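Local coordinates for carboxylesterase (Ferroplasma acidiphilum, PDB 3WJ2), which probably hydrolyses carboxylic ester bonds as an alpha/beta-hydrolase-fold enzyme from an acid-loving microbe, at residues V181-S186 against K298-I303; P256-V261 against G273-G278. All blocks are in the same frame, centred on the assembly; numbering follows the deposited sequence.

Interaction 1: residues V181-S186 against K298-I303; sequences VLFYPS and KMVARI
The central sheet of the alpha/beta hydrolase fold is covered on one face by the last helix, 291-303, and V300 is the helix residue that meets V181 and F183 of the inner strand 180-183 there. The contact is small, about 104 Å² counting both sides, and wholly apolar. V181 and V300 are the closest backbone pair, with their CA atoms 8.3 Å apart, yet it is one methyl of V300 that does most of the touching. In both valines CG1 stands anti to the backbone N (chi1 180° in V181, 173° in V300), which sends these branches into the gap between strand and helix. There V181 CG1 and V300 CG1 meet at 3.7 Å, the two side chains sliding past each other in opposite directions.

F183, two residues further along the strand, arrives differently. Its CB does not aim straight at the helix, but with CG anti to the carbonyl carbon (chi1 -76°) the ring extends far enough for its outer end to reach V300. The side chains of F183 and V300 come from opposite directions, and V300 CG1 meets the ring obliquely. At its base, F183 CB rests 3.7 Å above one face of the Y184 ring, where the chain leaves the strand.

The strand is hydrogen-bonded through its backbone to strands 150-155 and 243-248, and V300 also touches V246 of the latter. Y98 of helix 96-106 and A284 pack on F183. On its outer side the helix meets the second subunit, where K298 and R302 both form salt bridges to D306 of that chain. Back in the core, the far end of the F183 ring closes the contact: CZ lies 3.8 Å from V300 CG1 and 4.0 Å from V300 CB.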
loop_
_atom_site.group_PDB
_atom_site.type_symbol
_atom_site.label_atom_id
_atom_site.label_comp_id
_atom_site.label_asym_id
_atom_site.label_seq_id
_atom_site.Cartn_x
_atom_site.Cartn_y
_atom_site.Cartn_z
ATOM N N VAL B 181 -7.200 23.595 9.725
ATOM C CA VAL B 181 -6.228 23.365 8.599
ATOM C C VAL B 181 -5.103 22.521 9.262
ATOM O O VAL B 181 -4.377 22.970 10.210
ATOM C CB VAL B 181 -5.645 24.662 8.173
ATOM C CG1 VAL B 181 -4.655 24.302 7.024
ATOM C CG2 VAL B 181 -6.728 25.571 7.627
ATOM N N LEU B 182 -5.039 21.244 8.845
ATOM C CA LEU B 182 -4.225 20.296 9.620
ATOM C C LEU B 182 -3.095 19.800 8.752
ATOM O O LEU B 182 -3.253 18.940 7.907
ATOM C CB LEU B 182 -5.110 19.013 10.022
ATOM C CG LEU B 182 -6.395 19.453 10.763
ATOM C CD1 LEU B 182 -7.315 18.163 10.955
ATOM C CD2 LEU B 182 -6.175 20.166 12.110
ATOM N N PHE B 183 -1.861 20.292 9.050
ATOM C CA PHE B 183 -0.731 19.703 8.343
ATOM C C PHE B 183 -0.171 18.588 9.175
ATOM O O PHE B 183 0.412 18.754 10.280
ATOM C CB PHE B 183 0.428 20.830 8.232
ATOM C CG PHE B 183 0.163 21.866 7.192
ATOM C CD1 PHE B 183 0.583 21.671 5.876
ATOM C CD2 PHE B 183 -0.414 23.111 7.570
ATOM C CE1 PHE B 183 0.267 22.641 4.890
ATOM C CE2 PHE B 183 -0.684 24.119 6.575
ATOM C CZ PHE B 183 -0.293 23.876 5.255
ATOM N N TYR B 184 -0.364 17.364 8.625
ATOM C CA TYR B 184 0.182 16.134 9.226
ATOM C C TYR B 184 0.163 16.090 10.779
ATOM O O TYR B 184 1.206 15.910 11.474
ATOM C CB TYR B 184 1.589 15.792 8.624
ATOM C CG TYR B 184 2.542 16.967 8.532
ATOM C CD1 TYR B 184 3.340 17.249 9.617
ATOM C CD2 TYR B 184 2.540 17.732 7.360
ATOM C CE1 TYR B 184 4.279 18.349 9.471
ATOM C CE2 TYR B 184 3.437 18.782 7.175
ATOM C CZ TYR B 184 4.244 19.046 8.247
ATOM O OH TYR B 184 5.142 20.166 8.136
ATOM N N PRO B 185 -1.071 16.090 11.393
ATOM C CA PRO B 185 -1.136 16.030 12.852
ATOM C C PRO B 185 -0.748 14.611 13.417
ATOM O O PRO B 185 -0.914 13.592 12.695
ATOM C CB PRO B 185 -2.656 16.138 13.131
ATOM C CG PRO B 185 -3.344 15.798 11.790
ATOM C CD PRO B 185 -2.336 16.283 10.688
ATOM N N SER B 186 -0.301 14.569 14.660
ATOM C CA SER B 186 -0.260 13.313 15.435
ATOM C C SER B 186 -1.761 13.135 15.861
ATOM O O SER B 186 -2.475 14.128 16.156
ATOM C CB SER B 186 0.763 13.332 16.565
ATOM O OG SER B 186 0.531 14.563 17.299
ATOM N N LYS B 298 1.657 26.618 -0.467
ATOM C CA LYS B 298 0.960 27.665 -1.230
ATOM C C LYS B 298 -0.484 27.286 -1.632
ATOM O O LYS B 298 -1.428 28.081 -1.551
ATOM C CB LYS B 298 1.739 27.952 -2.542
ATOM C CG LYS B 298 2.910 28.773 -2.325
ATOM C CD LYS B 298 3.782 28.898 -3.668
ATOM C CE LYS B 298 3.092 29.505 -4.745
ATOM N NZ LYS B 298 4.250 29.842 -5.669
ATOM N N MET B 299 -0.664 25.992 -2.040
ATOM C CA MET B 299 -1.970 25.440 -2.462
ATOM C C MET B 299 -2.939 25.645 -1.256
ATOM O O MET B 299 -4.050 26.142 -1.438
ATOM C CB MET B 299 -1.852 23.929 -2.806
ATOM C CG MET B 299 -1.456 23.773 -4.182
ATOM S SD MET B 299 -1.240 21.865 -4.227
ATOM C CE MET B 299 -1.440 22.206 -5.854
ATOM N N VAL B 300 -2.551 25.199 -0.114
ATOM C CA VAL B 300 -3.409 25.266 1.078
ATOM C C VAL B 300 -3.657 26.713 1.457
ATOM O O VAL B 300 -4.802 27.134 1.663
ATOM C CB VAL B 300 -2.779 24.470 2.214
ATOM C CG1 VAL B 300 -3.582 24.706 3.478
ATOM C CG2 VAL B 300 -2.803 22.941 1.840
ATOM N N ALA B 301 -2.555 27.488 1.541
ATOM C CA ALA B 301 -2.707 28.839 2.030
ATOM C C ALA B 301 -3.622 29.642 1.139
ATOM O O ALA B 301 -4.320 30.491 1.674
ATOM C CB ALA B 301 -1.249 29.492 2.086
ATOM N N ARG B 302 -3.585 29.414 -0.193
ATOM C CA ARG B 302 -4.402 30.129 -1.098
ATOM C C ARG B 302 -5.864 29.786 -1.136
ATOM O O ARG B 302 -6.641 30.593 -1.673
ATOM C CB ARG B 302 -3.746 30.174 -2.514
ATOM C CG ARG B 302 -2.432 30.880 -2.495
ATOM C CD ARG B 302 -1.786 30.811 -3.930
ATOM N NE ARG B 302 -0.471 31.489 -3.836
ATOM C CZ ARG B 302 0.269 31.741 -4.909
ATOM N NH1 ARG B 302 -0.151 31.322 -6.102
ATOM N NH2 ARG B 302 1.415 32.401 -4.806
ATOM N N ILE B 303 -6.266 28.666 -0.507
ATOM C CA ILE B 303 -7.708 28.349 -0.418
ATOM C C ILE B 303 -8.213 28.706 0.987
ATOM O O ILE B 303 -9.397 28.791 1.125
ATOM C CB ILE B 303 -8.101 26.921 -0.829
ATOM C CG1 ILE B 303 -7.454 25.773 0.031
ATOM C CG2 ILE B 303 -7.677 26.757 -2.341
ATOM C CD1 ILE B 303 -8.270 24.453 -0.137
#

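Interaction 2: residues P256-V261 against G273-G278; sequences PEETYV and GIRGIG
E258 OE2 is gripped twice: by R275 NE at 2.8 Å, and by the hydroxyl of T247 on strand 243-248. The R275 bond is fairly straight (161° at the hydrogen) and uses the syn lone pair of OE2. The other oxygen, E258 OE1, takes R275 NH2 at 2.9 Å, also on the syn side but 20° out of the carboxylate plane. The result is a side-on, two-pronged salt bridge, its two planes only 26° apart. A bend at chi3 turns the arginine's NE edge to the acid.

Closer to the start of the strand, V261 CG2 packs 4.2 Å from G273 CA; a CB at G273 would come too close to that methyl, so the glycine lets the helix sit near the strand here. Together these pairs fix helix 254-266 against strand 271-280 in a beta-alpha-beta crossover. R275 also sits in an antiparallel ladder with a strand of the second subunit, with R275 of that subunit close by.

A methionine in place of R275 would probably leave the buried E258 carboxylate without the mate for its charge, though the T247 hydroxyl could still hold OE2. With R254 near as well, the glutamate is likely to offset positive charge that would otherwise build up at this interface.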
loop_
_atom_site.group_PDB
_atom_site.type_symbol
_atom_site.label_atom_id
_atom_site.label_comp_id
_atom_site.label_asym_id
_atom_site.label_seq_id
_atom_site.Cartn_x
_atom_site.Cartn_y
_atom_site.Cartn_z
ATOM N N PRO B 256 -2.831 7.112 10.027
ATOM C CA PRO B 256 -3.937 7.631 10.861
ATOM C C PRO B 256 -4.537 8.945 10.371
ATOM O O PRO B 256 -5.749 9.189 10.544
ATOM C CB PRO B 256 -3.281 7.773 12.278
ATOM C CG PRO B 256 -2.092 6.765 12.268
ATOM C CD PRO B 256 -1.591 6.938 10.807
ATOM N N GLU B 257 -3.711 9.806 9.737
ATOM C CA GLU B 257 -4.276 11.024 9.220
ATOM C C GLU B 257 -5.246 10.823 8.111
ATOM O O GLU B 257 -6.182 11.570 7.911
ATOM C CB GLU B 257 -3.084 11.950 8.718
ATOM C CG GLU B 257 -2.179 12.369 9.891
ATOM C CD GLU B 257 -0.829 12.847 9.389
ATOM O OE1 GLU B 257 -0.637 12.775 8.164
ATOM O OE2 GLU B 257 0.015 13.232 10.289
ATOM N N GLU B 258 -4.926 9.860 7.219
ATOM C CA GLU B 258 -5.740 9.607 6.030
ATOM C C GLU B 258 -7.021 8.922 6.551
ATOM O O GLU B 258 -8.106 9.294 6.038
ATOM C CB GLU B 258 -4.972 8.725 5.037
ATOM C CG GLU B 258 -3.737 9.593 4.526
ATOM C CD GLU B 258 -3.041 9.002 3.328
ATOM O OE1 GLU B 258 -3.299 7.800 2.907
ATOM O OE2 GLU B 258 -2.173 9.704 2.776
ATOM N N THR B 259 -6.902 8.177 7.636
ATOM C CA THR B 259 -8.176 7.618 8.256
ATOM C C THR B 259 -9.017 8.736 8.827
ATOM O O THR B 259 -10.237 8.810 8.593
ATOM C CB THR B 259 -7.832 6.670 9.373
ATOM O OG1 THR B 259 -7.148 5.515 8.801
ATOM C CG2 THR B 259 -9.033 6.265 10.255
ATOM N N TYR B 260 -8.374 9.744 9.454
ATOM C CA TYR B 260 -9.142 10.830 10.012
ATOM C C TYR B 260 -9.953 11.588 8.988
ATOM O O TYR B 260 -11.122 11.954 9.242
ATOM C CB TYR B 260 -8.193 11.772 10.809
ATOM C CG TYR B 260 -8.888 12.721 11.787
ATOM C CD1 TYR B 260 -9.354 12.180 12.975
ATOM C CD2 TYR B 260 -9.061 14.067 11.556
ATOM C CE1 TYR B 260 -9.936 13.011 13.990
ATOM C CE2 TYR B 260 -9.680 14.892 12.536
ATOM C CZ TYR B 260 -10.148 14.306 13.722
ATOM O OH TYR B 260 -10.690 15.107 14.705
ATOM N N VAL B 261 -9.379 11.949 7.823
ATOM C CA VAL B 261 -10.146 12.566 6.756
ATOM C C VAL B 261 -11.414 11.775 6.371
ATOM O O VAL B 261 -12.477 12.371 6.181
ATOM C CB VAL B 261 -9.270 12.647 5.387
ATOM C CG1 VAL B 261 -10.212 13.066 4.137
ATOM C CG2 VAL B 261 -8.320 13.605 5.600
ATOM N N GLY B 273 -8.611 16.204 1.612
ATOM C CA GLY B 273 -7.368 15.627 2.083
ATOM C C GLY B 273 -6.428 15.433 0.900
ATOM O O GLY B 273 -6.833 14.842 -0.124
ATOM N N ILE B 274 -5.150 15.864 1.080
ATOM C CA ILE B 274 -4.138 15.603 0.004
ATOM C C ILE B 274 -2.922 14.971 0.614
ATOM O O ILE B 274 -2.523 15.384 1.707
ATOM C CB ILE B 274 -3.755 16.881 -0.806
ATOM C CG1 ILE B 274 -3.389 17.989 0.169
ATOM C CG2 ILE B 274 -4.921 17.312 -1.761
ATOM C CD1 ILE B 274 -2.686 19.186 -0.544
ATOM N N ARG B 275 -2.359 13.938 -0.060
ATOM C CA ARG B 275 -1.061 13.346 0.320
ATOM C C ARG B 275 -0.005 13.865 -0.613
ATOM O O ARG B 275 -0.197 13.807 -1.834
ATOM C CB ARG B 275 -1.136 11.813 0.171
ATOM C CG ARG B 275 0.213 11.146 0.396
ATOM C CD ARG B 275 0.229 9.703 -0.219
ATOM N NE ARG B 275 -0.599 8.796 0.603
ATOM C CZ ARG B 275 -0.403 7.466 0.519
ATOM N NH1 ARG B 275 0.441 6.939 -0.439
ATOM N NH2 ARG B 275 -1.098 6.707 1.409
ATOM N N GLY B 276 1.033 14.452 0.006
ATOM C CA GLY B 276 2.134 14.982 -0.877
ATOM C C GLY B 276 3.036 13.852 -1.300
ATOM O O GLY B 276 3.641 13.181 -0.425
ATOM N N ILE B 277 3.118 13.680 -2.630
ATOM C CA ILE B 277 3.914 12.552 -3.190
ATOM C C ILE B 277 5.402 12.885 -2.981
ATOM O O ILE B 277 5.853 13.998 -3.273
ATOM C CB ILE B 277 3.515 12.358 -4.622
ATOM C CG1 ILE B 277 2.078 11.769 -4.637
ATOM C CG2 ILE B 277 4.462 11.268 -5.288
ATOM C CD1 ILE B 277 1.409 12.010 -6.014
ATOM N N GLY B 278 6.112 11.932 -2.422
ATOM C CA GLY B 278 7.550 12.145 -2.133
ATOM C C GLY B 278 7.842 12.968 -0.921
ATOM O O GLY B 278 9.034 13.248 -0.642
#

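In the fold
Both contacts dress the same sheet, from opposite faces: helix 291-303 of interaction 1 covers one, helix 254-266 of interaction 2 the other. Strand 243-248 lies between strands 180-183 and 271-280, and its neighbouring residues M245 and V246 touch V261 and V300 respectively. The centres are about 11 Å apart, and the loop after strand 180-183 packs on E257 of the second contact. Along the chain, interaction 2 is nested within the loop closed by interaction 1. The side chain of F183 lies near, without touching, G154, S156 and G158, whose sequence pattern is consistent with the nucleophile elbow; its backbone is hydrogen-bonded to G154. Both contacts also reach the second subunit.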